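Local coordinates for lipoprotein (Mycoplasma mycoides subsp. capri, PDB 7ADK) that is a mycoplasma lipoprotein of the DUF31 peptidase family that probably cleaves proteins with a chymotrypsin-like PA-clan fold, at residues Gln214-Lys219 / Tyr794-Leu799; Ser631-Gly636 / Ile747-Tyr752; Leu770-His775 / Gly784-Phe789. All blocks are in the same frame, centred on the assembly; numbering follows the deposited sequence.

Contact 1 (Gln214-Lys219 / Tyr794-Leu799)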
loop_
_atom_site.group_PDB
_atom_site.type_symbol
_atom_site.label_atom_id
_atom_site.label_comp_id
_atom_site.label_asym_id
_atom_site.label_seq_id
_atom_site.Cartn_x
_atom_site.Cartn_y
_atom_site.Cartn_z
ATOM N N GLN B 214 -10.063 -26.799 -41.502
ATOM C CA GLN B 214 -11.495 -26.501 -41.678
ATOM C C GLN B 214 -12.379 -27.196 -40.624
ATOM O O GLN B 214 -13.481 -26.729 -40.337
ATOM C CB GLN B 214 -11.960 -26.823 -43.104
ATOM C CG GLN B 214 -11.469 -25.788 -44.132
ATOM C CD GLN B 214 -12.192 -25.878 -45.475
ATOM O OE1 GLN B 214 -13.386 -26.108 -45.573
ATOM N NE2 GLN B 214 -11.514 -25.687 -46.568
ATOM N N GLU B 215 -11.897 -28.266 -39.993
ATOM C CA GLU B 215 -12.554 -28.893 -38.844
ATOM C C GLU B 215 -12.329 -28.117 -37.530
ATOM O O GLU B 215 -13.229 -28.051 -36.690
ATOM C CB GLU B 215 -12.051 -30.340 -38.718
ATOM C CG GLU B 215 -12.827 -31.367 -39.545
ATOM C CD GLU B 215 -13.137 -30.968 -40.992
ATOM O OE1 GLU B 215 -14.334 -30.889 -41.341
ATOM O OE2 GLU B 215 -12.200 -30.784 -41.795
ATOM N N ASN B 216 -11.159 -27.513 -37.340
ATOM C CA ASN B 216 -10.782 -26.700 -36.179
ATOM C C ASN B 216 -9.707 -25.699 -36.618
ATOM O O ASN B 216 -8.718 -26.089 -37.230
ATOM C CB ASN B 216 -10.248 -27.604 -35.057
ATOM C CG ASN B 216 -9.091 -28.483 -35.506
ATOM O OD1 ASN B 216 -9.262 -29.466 -36.205
ATOM N ND2 ASN B 216 -7.878 -28.164 -35.140
ATOM N N ILE B 217 -9.819 -24.428 -36.241
ATOM C CA ILE B 217 -9.278 -23.327 -37.063
ATOM C C ILE B 217 -8.070 -22.688 -36.372
ATOM O O ILE B 217 -8.065 -22.549 -35.156
ATOM C CB ILE B 217 -10.412 -22.287 -37.318
ATOM C CG1 ILE B 217 -11.504 -22.830 -38.268
ATOM C CG2 ILE B 217 -9.925 -20.902 -37.778
ATOM C CD1 ILE B 217 -11.240 -22.702 -39.769
ATOM N N LYS B 218 -7.048 -22.356 -37.179
ATOM C CA LYS B 218 -5.718 -21.758 -36.898
ATOM C C LYS B 218 -5.211 -21.107 -38.203
ATOM O O LYS B 218 -5.992 -20.997 -39.146
ATOM C CB LYS B 218 -4.743 -22.845 -36.401
ATOM C CG LYS B 218 -5.235 -23.464 -35.099
ATOM C CD LYS B 218 -4.255 -24.308 -34.301
ATOM C CE LYS B 218 -4.941 -24.568 -32.968
ATOM N NZ LYS B 218 -4.122 -25.224 -31.958
ATOM N N LYS B 219 -3.925 -20.766 -38.348
ATOM C CA LYS B 219 -3.272 -20.630 -39.675
ATOM C C LYS B 219 -1.774 -20.934 -39.604
ATOM O O LYS B 219 -1.092 -20.416 -38.741
ATOM C CB LYS B 219 -3.565 -19.244 -40.271
ATOM C CG LYS B 219 -3.393 -19.201 -41.794
ATOM C CD LYS B 219 -3.996 -17.926 -42.394
ATOM C CE LYS B 219 -3.918 -17.915 -43.921
ATOM N NZ LYS B 219 -4.569 -16.720 -44.482
ATOM N N TYR B 794 -9.856 -33.559 -26.550
ATOM C CA TYR B 794 -10.188 -32.899 -27.801
ATOM C C TYR B 794 -9.490 -33.643 -28.932
ATOM O O TYR B 794 -8.358 -34.109 -28.749
ATOM C CB TYR B 794 -9.772 -31.427 -27.773
ATOM C CG TYR B 794 -10.418 -30.621 -28.875
ATOM C CD1 TYR B 794 -11.684 -30.056 -28.667
ATOM C CD2 TYR B 794 -9.761 -30.436 -30.110
ATOM C CE1 TYR B 794 -12.288 -29.286 -29.672
ATOM C CE2 TYR B 794 -10.379 -29.702 -31.134
ATOM C CZ TYR B 794 -11.642 -29.115 -30.914
ATOM O OH TYR B 794 -12.265 -28.418 -31.891
ATOM N N ASP B 795 -10.137 -33.757 -30.084
ATOM C CA ASP B 795 -9.610 -34.458 -31.249
ATOM C C ASP B 795 -9.339 -33.462 -32.381
ATOM O O ASP B 795 -10.225 -32.701 -32.768
ATOM C CB ASP B 795 -10.605 -35.557 -31.641
ATOM C CG ASP B 795 -10.117 -36.496 -32.745
ATOM O OD1 ASP B 795 -9.212 -36.135 -33.524
ATOM O OD2 ASP B 795 -10.648 -37.619 -32.830
ATOM N N TYR B 796 -8.125 -33.479 -32.920
ATOM C CA TYR B 796 -7.655 -32.595 -33.983
ATOM C C TYR B 796 -7.766 -33.173 -35.408
ATOM O O TYR B 796 -7.200 -32.603 -36.337
ATOM C CB TYR B 796 -6.221 -32.177 -33.659
ATOM C CG TYR B 796 -6.050 -31.476 -32.330
ATOM C CD1 TYR B 796 -6.486 -30.151 -32.187
ATOM C CD2 TYR B 796 -5.406 -32.121 -31.258
ATOM C CE1 TYR B 796 -6.235 -29.455 -30.996
ATOM C CE2 TYR B 796 -5.168 -31.429 -30.059
ATOM C CZ TYR B 796 -5.548 -30.079 -29.940
ATOM O OH TYR B 796 -5.229 -29.342 -28.848
ATOM N N LYS B 797 -8.446 -34.306 -35.614
ATOM C CA LYS B 797 -8.727 -34.886 -36.944
ATOM C C LYS B 797 -7.451 -35.095 -37.772
ATOM O O LYS B 797 -7.383 -34.777 -38.952
ATOM C CB LYS B 797 -9.833 -34.089 -37.667
ATOM C CG LYS B 797 -11.226 -34.208 -37.026
ATOM C CD LYS B 797 -11.465 -33.250 -35.862
ATOM C CE LYS B 797 -12.845 -33.452 -35.231
ATOM N NZ LYS B 797 -13.009 -32.594 -34.038
ATOM N N ASN B 798 -6.410 -35.599 -37.111
ATOM C CA ASN B 798 -5.051 -35.818 -37.617
ATOM C C ASN B 798 -4.243 -34.568 -38.044
ATOM O O ASN B 798 -3.174 -34.716 -38.639
ATOM C CB ASN B 798 -5.019 -36.970 -38.641
ATOM C CG ASN B 798 -5.547 -38.276 -38.089
ATOM O OD1 ASN B 798 -6.622 -38.730 -38.424
ATOM N ND2 ASN B 798 -4.826 -38.913 -37.207
ATOM N N LEU B 799 -4.678 -33.345 -37.731
ATOM C CA LEU B 799 -3.941 -32.114 -38.046
ATOM C C LEU B 799 -2.522 -32.116 -37.451
ATOM O O LEU B 799 -1.548 -31.731 -38.098
ATOM C CB LEU B 799 -4.752 -30.934 -37.489
ATOM C CG LEU B 799 -4.188 -29.545 -37.805
ATOM C CD1 LEU B 799 -4.417 -29.190 -39.255
ATOM C CD2 LEU B 799 -4.896 -28.506 -36.950
#
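Two irregular loop segments pass each other here without pairing, the CA atoms of Asn216 and Tyr796 lying 7.0 Å apart, so the gap between backbones is bridged mainly by side chains. Asn216 carries most of the contact. Its CG sits between the backbone N and the carbonyl carbon (chi1 55°), the crowded position, and from there the amide reaches across to the 794-799 segment. Its CB approaches the Tyr794 ring at the edge, 3.8 Å from Tyr794 OH. The amide nitrogen lies at the edge of the Tyr796 ring, in its plane, with Asn216 ND2 3.8 Å from Tyr796 CD1, while the amide plane is turned 56° from the ring. The same nitrogen meets a methyl of Leu799, Asn216 ND2 to Leu799 CD2 being 3.5 Å. No hydrogen bond crosses between the segments; the contact is one of van der Waals fit, although an amide lies at its centre.

Tyr794 and Tyr796 also pack together, since Tyr794 CD2 lies over one face of the Tyr796 ring toward its rim, while Tyr796 OH bonds to Asp714. Beside them Glu215 and Lys797 cross obliquely, both bent at chi2, and meet through methylenes (Glu215 CB to Lys797 CD, 4.1 Å). The lysine amine turns back to Asp795 O at 3.1 Å. An Asx turn, Lys797 N to Asp795 OD1 at 2.9 Å, overlaps a type I' beta turn from Tyr796 to Leu799.

The 214-219 segment links helix 208-212 to helix 220-226, whose Phe220 packs on Leu799, and Lys218 NZ bonds to Ser705. Residues 794-799 belong to the connection between strands 783-792 and 807-809, neighbours in the mixed sheet, so the contact joins a helical N-terminal part to the connection between two strands of that sheet.

Contact 2 (Ser631-Gly636 / Ile747-Tyr752)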
loop_
_atom_site.group_PDB
_atom_site.type_symbol
_atom_site.label_atom_id
_atom_site.label_comp_id
_atom_site.label_asym_id
_atom_site.label_seq_id
_atom_site.Cartn_x
_atom_site.Cartn_y
_atom_site.Cartn_z
ATOM N N SER B 631 -15.696 -16.836 -13.096
ATOM C CA SER B 631 -14.470 -17.335 -12.496
ATOM C C SER B 631 -14.174 -16.528 -11.236
ATOM O O SER B 631 -14.094 -15.300 -11.259
ATOM C CB SER B 631 -13.312 -17.319 -13.482
ATOM O OG SER B 631 -13.565 -18.127 -14.615
ATOM N N LEU B 632 -13.986 -17.212 -10.119
ATOM C CA LEU B 632 -13.604 -16.636 -8.834
ATOM C C LEU B 632 -12.152 -16.972 -8.564
ATOM O O LEU B 632 -11.784 -18.140 -8.554
ATOM C CB LEU B 632 -14.471 -17.168 -7.679
ATOM C CG LEU B 632 -15.960 -16.819 -7.653
ATOM C CD1 LEU B 632 -16.169 -15.366 -7.992
ATOM C CD2 LEU B 632 -16.818 -17.690 -8.554
ATOM N N TYR B 633 -11.329 -15.960 -8.328
ATOM C CA TYR B 633 -10.009 -16.186 -7.776
ATOM C C TYR B 633 -9.555 -15.091 -6.796
ATOM O O TYR B 633 -8.534 -14.455 -7.019
ATOM C CB TYR B 633 -8.967 -16.633 -8.844
ATOM C CG TYR B 633 -9.100 -16.153 -10.260
ATOM C CD1 TYR B 633 -9.924 -16.821 -11.171
ATOM C CD2 TYR B 633 -8.350 -15.061 -10.683
ATOM C CE1 TYR B 633 -10.066 -16.336 -12.484
ATOM C CE2 TYR B 633 -8.582 -14.518 -11.949
ATOM C CZ TYR B 633 -9.479 -15.119 -12.842
ATOM O OH TYR B 633 -9.881 -14.457 -13.968
ATOM N N ILE B 634 -10.292 -14.871 -5.684
ATOM C CA ILE B 634 -9.645 -14.351 -4.451
ATOM C C ILE B 634 -8.888 -15.515 -3.893
ATOM O O ILE B 634 -9.320 -16.251 -3.021
ATOM C CB ILE B 634 -10.509 -13.765 -3.317
ATOM C CG1 ILE B 634 -11.278 -12.575 -3.857
ATOM C CG2 ILE B 634 -9.604 -13.268 -2.162
ATOM C CD1 ILE B 634 -12.037 -11.798 -2.780
ATOM N N VAL B 635 -7.752 -15.679 -4.497
ATOM C CA VAL B 635 -6.769 -16.683 -4.204
ATOM C C VAL B 635 -5.453 -16.070 -4.562
ATOM O O VAL B 635 -5.376 -15.077 -5.285
ATOM C CB VAL B 635 -6.976 -17.978 -4.995
ATOM C CG1 VAL B 635 -8.169 -18.802 -4.521
ATOM C CG2 VAL B 635 -7.220 -17.670 -6.451
ATOM N N GLY B 636 -4.399 -16.674 -4.055
ATOM C CA GLY B 636 -3.078 -16.143 -4.263
ATOM C C GLY B 636 -2.812 -14.953 -3.367
ATOM O O GLY B 636 -3.607 -14.030 -3.220
ATOM N N ILE B 747 -6.383 -22.606 -18.984
ATOM C CA ILE B 747 -7.303 -21.472 -18.945
ATOM C C ILE B 747 -6.521 -20.161 -18.834
ATOM O O ILE B 747 -5.504 -20.122 -18.148
ATOM C CB ILE B 747 -8.248 -21.656 -17.744
ATOM C CG1 ILE B 747 -9.041 -22.979 -17.773
ATOM C CG2 ILE B 747 -9.190 -20.476 -17.565
ATOM C CD1 ILE B 747 -9.938 -23.188 -18.978
ATOM N N LEU B 748 -6.989 -19.101 -19.491
ATOM C CA LEU B 748 -6.457 -17.740 -19.380
ATOM C C LEU B 748 -7.465 -16.816 -18.652
ATOM O O LEU B 748 -8.363 -16.267 -19.289
ATOM C CB LEU B 748 -6.062 -17.167 -20.757
ATOM C CG LEU B 748 -4.878 -17.794 -21.512
ATOM C CD1 LEU B 748 -3.623 -17.815 -20.657
ATOM C CD2 LEU B 748 -5.113 -19.192 -22.068
ATOM N N PRO B 749 -7.339 -16.638 -17.330
ATOM C CA PRO B 749 -8.080 -15.647 -16.557
ATOM C C PRO B 749 -7.904 -14.197 -17.024
ATOM O O PRO B 749 -6.789 -13.761 -17.322
ATOM C CB PRO B 749 -7.549 -15.826 -15.134
ATOM C CG PRO B 749 -6.218 -16.537 -15.273
ATOM C CD PRO B 749 -6.535 -17.452 -16.429
ATOM N N ARG B 750 -9.005 -13.432 -17.051
ATOM C CA ARG B 750 -9.086 -12.070 -17.623
ATOM C C ARG B 750 -8.185 -11.013 -16.973
ATOM O O ARG B 750 -7.372 -10.416 -17.672
ATOM C CB ARG B 750 -10.551 -11.611 -17.635
ATOM C CG ARG B 750 -10.779 -10.224 -18.235
ATOM C CD ARG B 750 -12.249 -9.834 -18.128
ATOM N NE ARG B 750 -12.502 -8.531 -18.738
ATOM C CZ ARG B 750 -13.544 -7.750 -18.560
ATOM N NH1 ARG B 750 -14.571 -8.090 -17.848
ATOM N NH2 ARG B 750 -13.566 -6.584 -19.108
ATOM N N PHE B 751 -8.374 -10.737 -15.682
ATOM C CA PHE B 751 -7.731 -9.632 -14.963
ATOM C C PHE B 751 -6.745 -10.172 -13.922
ATOM O O PHE B 751 -6.935 -9.959 -12.731
ATOM C CB PHE B 751 -8.805 -8.729 -14.312
ATOM C CG PHE B 751 -9.657 -7.821 -15.190
ATOM C CD1 PHE B 751 -9.131 -7.190 -16.335
ATOM C CD2 PHE B 751 -10.957 -7.494 -14.763
ATOM C CE1 PHE B 751 -9.895 -6.245 -17.037
ATOM C CE2 PHE B 751 -11.723 -6.559 -15.472
ATOM C CZ PHE B 751 -11.185 -5.918 -16.599
ATOM N N TYR B 752 -5.701 -10.910 -14.312
ATOM C CA TYR B 752 -4.903 -11.651 -13.323
ATOM C C TYR B 752 -3.448 -11.904 -13.713
ATOM O O TYR B 752 -3.060 -12.998 -14.124
ATOM C CB TYR B 752 -5.633 -12.947 -12.986
ATOM C CG TYR B 752 -5.344 -13.547 -11.620
ATOM C CD1 TYR B 752 -5.598 -12.821 -10.444
ATOM C CD2 TYR B 752 -4.850 -14.851 -11.522
ATOM C CE1 TYR B 752 -5.316 -13.381 -9.184
ATOM C CE2 TYR B 752 -4.562 -15.415 -10.272
ATOM C CZ TYR B 752 -4.784 -14.679 -9.100
ATOM O OH TYR B 752 -4.442 -15.233 -7.916
#
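From Ser631 the chain runs in through backbone hydrogen bonds to neighbouring parts of the fold, Ser631 with Asn695 and Leu632 with Arg764 of strand 761-765, and so delivers Tyr633 to the loop 747-752. The Tyr633 ring presents its edge to the face of Tyr752, an edge-to-face pair with the ring centroids 4.6 Å apart and the planes at 59°. Tyr633 CD2 stands over the centre of the Tyr752 ring, 3.4 Å above its plane. The far end of Tyr633 lies across Pro749, the two side chains crossing at about a right angle, and its hydroxyl makes a weak hydrogen bond with Asn667 OD1.

The partner loop leaves strand 737-747 and leads to strand 761-765, both in the mixed sheet, which is consistent with the second of the two beta domains of a PA-clan peptidase. An inverse gamma turn centred on Ile634, with a weak bond from Val635 N to Tyr633 O, then bends the first segment back. This brings Val635 O to the tip of Tyr752, whose OH donates to it over 2.8 Å from well above the carbonyl plane, so the ring that Tyr633 meets over its face is also gripped at its tip. Next along, Gly636 passes beside Tyr752 OH at a positive phi of 77°, its CA 4.0 Å from that oxygen.

Contact 3 (Leu770-His775 / Gly784-Phe789)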
loop_
_atom_site.group_PDB
_atom_site.type_symbol
_atom_site.label_atom_id
_atom_site.label_comp_id
_atom_site.label_asym_id
_atom_site.label_seq_id
_atom_site.Cartn_x
_atom_site.Cartn_y
_atom_site.Cartn_z
ATOM N N LEU B 770 -14.222 -25.942 -7.842
ATOM C CA LEU B 770 -12.826 -25.843 -8.253
ATOM C C LEU B 770 -12.665 -26.197 -9.725
ATOM O O LEU B 770 -13.036 -27.281 -10.160
ATOM C CB LEU B 770 -11.990 -26.796 -7.387
ATOM C CG LEU B 770 -11.788 -26.358 -5.934
ATOM C CD1 LEU B 770 -11.199 -27.508 -5.145
ATOM C CD2 LEU B 770 -10.795 -25.216 -5.835
ATOM N N LEU B 771 -12.085 -25.286 -10.502
ATOM C CA LEU B 771 -12.100 -25.329 -11.967
ATOM C C LEU B 771 -10.695 -25.411 -12.560
ATOM O O LEU B 771 -10.416 -26.299 -13.368
ATOM C CB LEU B 771 -12.891 -24.109 -12.469
ATOM C CG LEU B 771 -12.880 -23.886 -13.989
ATOM C CD1 LEU B 771 -13.495 -25.043 -14.752
ATOM C CD2 LEU B 771 -13.688 -22.635 -14.311
ATOM N N ALA B 772 -9.799 -24.523 -12.136
ATOM C CA ALA B 772 -8.412 -24.527 -12.587
ATOM C C ALA B 772 -7.432 -24.060 -11.503
ATOM O O ALA B 772 -7.839 -23.495 -10.500
ATOM C CB ALA B 772 -8.298 -23.730 -13.888
ATOM N N VAL B 773 -6.136 -24.284 -11.681
ATOM C CA VAL B 773 -5.069 -23.890 -10.749
ATOM C C VAL B 773 -4.095 -22.937 -11.417
ATOM O O VAL B 773 -3.363 -23.345 -12.304
ATOM C CB VAL B 773 -4.281 -25.109 -10.239
ATOM C CG1 VAL B 773 -3.508 -24.701 -8.997
ATOM C CG2 VAL B 773 -5.172 -26.295 -9.930
ATOM N N TYR B 774 -4.037 -21.677 -11.012
ATOM C CA TYR B 774 -3.128 -20.695 -11.600
ATOM C C TYR B 774 -1.674 -20.933 -11.206
ATOM O O TYR B 774 -1.381 -21.213 -10.042
ATOM C CB TYR B 774 -3.562 -19.305 -11.186
ATOM C CG TYR B 774 -2.818 -18.195 -11.867
ATOM C CD1 TYR B 774 -3.277 -17.724 -13.108
ATOM C CD2 TYR B 774 -1.734 -17.576 -11.221
ATOM C CE1 TYR B 774 -2.687 -16.587 -13.673
ATOM C CE2 TYR B 774 -1.135 -16.447 -11.793
ATOM C CZ TYR B 774 -1.625 -15.941 -13.011
ATOM O OH TYR B 774 -1.136 -14.780 -13.496
ATOM N N HIS B 775 -0.742 -20.767 -12.147
ATOM C CA HIS B 775 0.684 -21.010 -11.871
ATOM C C HIS B 775 1.694 -20.064 -12.528
ATOM O O HIS B 775 2.734 -19.819 -11.925
ATOM C CB HIS B 775 1.044 -22.463 -12.174
ATOM C CG HIS B 775 1.214 -22.794 -13.632
ATOM N ND1 HIS B 775 0.204 -23.156 -14.509
ATOM C CD2 HIS B 775 2.397 -22.803 -14.303
ATOM C CE1 HIS B 775 0.805 -23.386 -15.679
ATOM N NE2 HIS B 775 2.117 -23.182 -15.584
ATOM N N GLY B 784 -2.464 -14.704 -17.338
ATOM C CA GLY B 784 -1.585 -15.812 -17.014
ATOM C C GLY B 784 -2.315 -17.136 -17.119
ATOM O O GLY B 784 -3.445 -17.166 -17.579
ATOM N N LEU B 785 -1.689 -18.231 -16.717
ATOM C CA LEU B 785 -2.090 -19.576 -17.106
ATOM C C LEU B 785 -2.526 -20.437 -15.923
ATOM O O LEU B 785 -1.860 -20.456 -14.888
ATOM C CB LEU B 785 -0.930 -20.215 -17.863
ATOM C CG LEU B 785 -0.567 -19.476 -19.163
ATOM C CD1 LEU B 785 0.914 -19.147 -19.198
ATOM C CD2 LEU B 785 -0.917 -20.313 -20.376
ATOM N N ALA B 786 -3.620 -21.180 -16.086
ATOM C CA ALA B 786 -4.165 -22.073 -15.066
ATOM C C ALA B 786 -4.426 -23.507 -15.565
ATOM O O ALA B 786 -5.038 -23.700 -16.608
ATOM C CB ALA B 786 -5.412 -21.430 -14.459
ATOM N N VAL B 787 -4.010 -24.517 -14.802
ATOM C CA VAL B 787 -4.200 -25.948 -15.070
ATOM C C VAL B 787 -5.640 -26.354 -14.827
ATOM O O VAL B 787 -6.086 -26.290 -13.687
ATOM C CB VAL B 787 -3.289 -26.793 -14.162
ATOM C CG1 VAL B 787 -3.532 -28.292 -14.283
ATOM C CG2 VAL B 787 -1.824 -26.567 -14.474
ATOM N N ALA B 788 -6.371 -26.843 -15.825
ATOM C CA ALA B 788 -7.652 -27.481 -15.547
ATOM C C ALA B 788 -7.432 -28.871 -14.925
ATOM O O ALA B 788 -6.635 -29.676 -15.411
ATOM C CB ALA B 788 -8.512 -27.516 -16.803
ATOM N N PHE B 789 -8.161 -29.184 -13.859
ATOM C CA PHE B 789 -8.109 -30.499 -13.197
ATOM C C PHE B 789 -8.648 -31.645 -14.062
ATOM O O PHE B 789 -8.222 -32.790 -13.940
ATOM C CB PHE B 789 -8.962 -30.476 -11.920
ATOM C CG PHE B 789 -8.624 -29.424 -10.897
ATOM C CD1 PHE B 789 -7.511 -29.580 -10.061
ATOM C CD2 PHE B 789 -9.439 -28.294 -10.765
ATOM C CE1 PHE B 789 -7.244 -28.627 -9.074
ATOM C CE2 PHE B 789 -9.145 -27.325 -9.800
ATOM C CZ PHE B 789 -8.068 -27.507 -8.934
#
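Val773 and Phe789 meet at about a right angle: the CG2 branch of Val773, anti to its carbonyl carbon, is directed at the CE1-CZ side of the phenyl ring. The ring's CE2 comes within 3.8 Å of Leu770 CB, with Leu771 N in its plane at the edge, so Phe789 sits beside the start of strand 769-778. Val773 and Val787, a hydrogen-bonded antiparallel pair, put their side chains on one face of the hairpin. The other face carries Ala772 opposite Ala788 and Tyr774 opposite Ala786, both non-hydrogen-bonded pairs; Ala772 CB touches Ala786 CB diagonally at 3.7 Å. Tyr774, with CG anti to the backbone N (chi1 -172°), reaches along the partner strand to Gly784, and its OH bonds to Ser777. His775 crosses Val787 at about a right angle.

Three backbone bonds join the strands. Val773 N to Val787 O and Val787 N to Val773 O each span 2.8 Å, and His775 N reaches Leu785 O at 3.0 Å, nearly along the C=O axis. These bonds satisfy buried backbone groups while small and apolar side chains line the faces; polar groups gather toward Tyr774 and His775, the latter near Glu746 and Asp539.

Depth in the fold separates the three contacts. Contact 1 lies near the surface, its centre about 29 Å from that of the chain, whereas contacts 2 and 3 are buried, their centres about 9 Å apart. These two touch: Ile747 N and Ala786 O, like Tyr752 O and Tyr774 OH, are probably hydrogen-bonded, so strand 737-747, which ends at Ile747, pairs with strand 783-792, and the loop that follows is tied to the hairpin through Tyr774. Strand 783-792 serves contact 3 directly and runs on into a loop of contact 1. Chemistry follows place: paired backbones in contact 3, packed aromatic rings and a hydroxyl-to-carbonyl bond in contact 2, and unbonded side-chain fit beside bent, charged chains in contact 1.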